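Local coordinates for protein homocysteine S-methyltransferase (Escherichia coli, PDB 5DMM) that transfers a methyl group from S-methylmethionine, or less efficiently S-adenosylmethionine, to homocysteine to make methionine, using zinc as cofactor, at residues A[174-179]-A[214-219]. Sequence-based numbering, arbitrary orientation.
Sequences SEIEAL and ALLAGY
Leu215 meets Glu177 and Ile176 most closely through its CD2 methyl, which lies 3.6 Å from Glu177 CG and 4.1 Å from Ile176 CG2; Leu215 CD1 also lies 4.1 Å from Glu177 CG. Its CG stands anti to the backbone N (chi1 170°), which carries both methyls over to helix 173-183. There CD2 also comes within 3.9 Å of Glu177 CA. The side chains of Glu177 and Leu215 run at about a right angle, and of the glutamate side chain the CB-CG part does the touching. A second apolar junction lies deeper. Ile176 turns its CG2 branch to Leu216, 3.9 Å from CD2 and 4.1 Å from CD1, again with the side chains roughly perpendicular. Helices 173-183 and 209-217 are consecutive outer helices of a TIM barrel, following the neighbouring parallel strands 164-170 and 191-197, and Ile176 and Leu216 both rest on Phe195 of the latter strand. Every close approach between the two segments is carbon to carbon, and the buried surface is small, 175 Å² summed over both sides. Polar links flank it: the hydroxyl of Tyr219, just beyond the second helix, hydrogen-bonds Glu181 OE2, while on another side of helix 173-183 the carboxylate of Glu175 is held by Tyr139, His150 and the backbone N of Tyr125.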
loop_
_atom_site.group_PDB
_atom_site.type_symbol
_atom_site.label_atom_id
_atom_site.label_comp_id
_atom_site.label_asym_id
_atom_site.label_seq_id
_atom_site.Cartn_x
_atom_site.Cartn_y
_atom_site.Cartn_z
ATOM N N SER A 174 1.757 -15.526 -9.872
ATOM C CA SER A 174 1.742 -16.694 -8.994
ATOM C C SER A 174 1.792 -16.240 -7.534
ATOM O O SER A 174 1.148 -16.836 -6.674
ATOM C CB SER A 174 2.900 -17.653 -9.319
ATOM O OG SER A 174 4.157 -17.114 -8.949
ATOM N N GLU A 175 2.516 -15.158 -7.259
ATOM C CA GLU A 175 2.558 -14.615 -5.898
ATOM C C GLU A 175 1.207 -13.982 -5.522
ATOM O O GLU A 175 0.742 -14.108 -4.391
ATOM C CB GLU A 175 3.695 -13.599 -5.761
ATOM C CG GLU A 175 3.705 -12.848 -4.431
ATOM C CD GLU A 175 4.838 -11.844 -4.331
ATOM O OE1 GLU A 175 5.293 -11.327 -5.378
ATOM O OE2 GLU A 175 5.279 -11.577 -3.194
ATOM N N ILE A 176 0.562 -13.324 -6.479
ATOM C CA ILE A 176 -0.760 -12.760 -6.235
ATOM C C ILE A 176 -1.750 -13.862 -5.839
ATOM O O ILE A 176 -2.527 -13.694 -4.894
ATOM C CB ILE A 176 -1.262 -11.973 -7.470
ATOM C CG1 ILE A 176 -0.480 -10.648 -7.582
ATOM C CG2 ILE A 176 -2.757 -11.718 -7.360
ATOM C CD1 ILE A 176 -0.614 -9.956 -8.932
ATOM N N GLU A 177 -1.710 -14.995 -6.542
ATOM C CA GLU A 177 -2.552 -16.146 -6.199
ATOM C C GLU A 177 -2.276 -16.658 -4.788
ATOM O O GLU A 177 -3.196 -16.883 -4.002
ATOM C CB GLU A 177 -2.330 -17.294 -7.188
ATOM C CG GLU A 177 -2.496 -16.929 -8.642
ATOM C CD GLU A 177 -2.015 -18.028 -9.574
ATOM O OE1 GLU A 177 -1.882 -19.191 -9.123
ATOM O OE2 GLU A 177 -1.766 -17.726 -10.761
ATOM N N ALA A 178 -0.997 -16.854 -4.491
ATOM C CA ALA A 178 -0.555 -17.325 -3.175
ATOM C C ALA A 178 -1.041 -16.403 -2.065
ATOM O O ALA A 178 -1.529 -16.852 -1.017
ATOM C CB ALA A 178 0.964 -17.439 -3.135
ATOM N N LEU A 179 -0.937 -15.104 -2.313
ATOM C CA LEU A 179 -1.379 -14.091 -1.360
ATOM C C LEU A 179 -2.904 -14.074 -1.167
ATOM O O LEU A 179 -3.385 -13.933 -0.045
ATOM C CB LEU A 179 -0.888 -12.711 -1.823
ATOM C CG LEU A 179 -0.553 -11.616 -0.816
ATOM C CD1 LEU A 179 0.351 -12.127 0.275
ATOM C CD2 LEU A 179 0.117 -10.434 -1.536
ATOM N N ALA A 214 -9.872 -11.663 -13.026
ATOM C CA ALA A 214 -10.720 -12.851 -12.972
ATOM C C ALA A 214 -10.364 -13.705 -11.759
ATOM O O ALA A 214 -11.245 -14.194 -11.047
ATOM C CB ALA A 214 -10.591 -13.660 -14.259
ATOM N N LEU A 215 -9.070 -13.863 -11.509
ATOM C CA LEU A 215 -8.632 -14.632 -10.353
ATOM C C LEU A 215 -9.130 -14.001 -9.052
ATOM O O LEU A 215 -9.782 -14.661 -8.242
ATOM C CB LEU A 215 -7.111 -14.744 -10.321
ATOM C CG LEU A 215 -6.614 -15.324 -8.994
ATOM C CD1 LEU A 215 -6.534 -16.834 -9.085
ATOM C CD2 LEU A 215 -5.283 -14.701 -8.572
ATOM N N LEU A 216 -8.835 -12.715 -8.876
ATOM C CA LEU A 216 -9.159 -12.018 -7.635
ATOM C C LEU A 216 -10.654 -11.811 -7.416
ATOM O O LEU A 216 -11.087 -11.609 -6.281
ATOM C CB LEU A 216 -8.439 -10.667 -7.592
ATOM C CG LEU A 216 -6.920 -10.825 -7.524
ATOM C CD1 LEU A 216 -6.229 -9.469 -7.615
ATOM C CD2 LEU A 216 -6.510 -11.555 -6.241
ATOM N N ALA A 217 -11.454 -11.864 -8.486
ATOM C CA ALA A 217 -12.900 -11.708 -8.344
ATOM C C ALA A 217 -13.517 -12.813 -7.492
ATOM O O ALA A 217 -14.571 -12.620 -6.887
ATOM C CB ALA A 217 -13.560 -11.670 -9.704
ATOM N N GLY A 218 -12.856 -13.965 -7.447
ATOM C CA GLY A 218 -13.310 -15.087 -6.642
ATOM C C GLY A 218 -12.949 -15.017 -5.162
ATOM O O GLY A 218 -13.255 -15.937 -4.414
ATOM N N TYR A 219 -12.295 -13.932 -4.745
ATOM C CA TYR A 219 -11.918 -13.725 -3.345
ATOM C C TYR A 219 -12.557 -12.451 -2.785
ATOM O O TYR A 219 -12.040 -11.359 -3.004
ATOM C CB TYR A 219 -10.394 -13.629 -3.195
ATOM C CG TYR A 219 -9.639 -14.864 -3.635
ATOM C CD1 TYR A 219 -9.284 -15.853 -2.721
ATOM C CD2 TYR A 219 -9.282 -15.044 -4.962
ATOM C CE1 TYR A 219 -8.596 -16.980 -3.122
ATOM C CE2 TYR A 219 -8.592 -16.168 -5.368
ATOM C CZ TYR A 219 -8.254 -17.132 -4.445
ATOM O OH TYR A 219 -7.576 -18.255 -4.852
#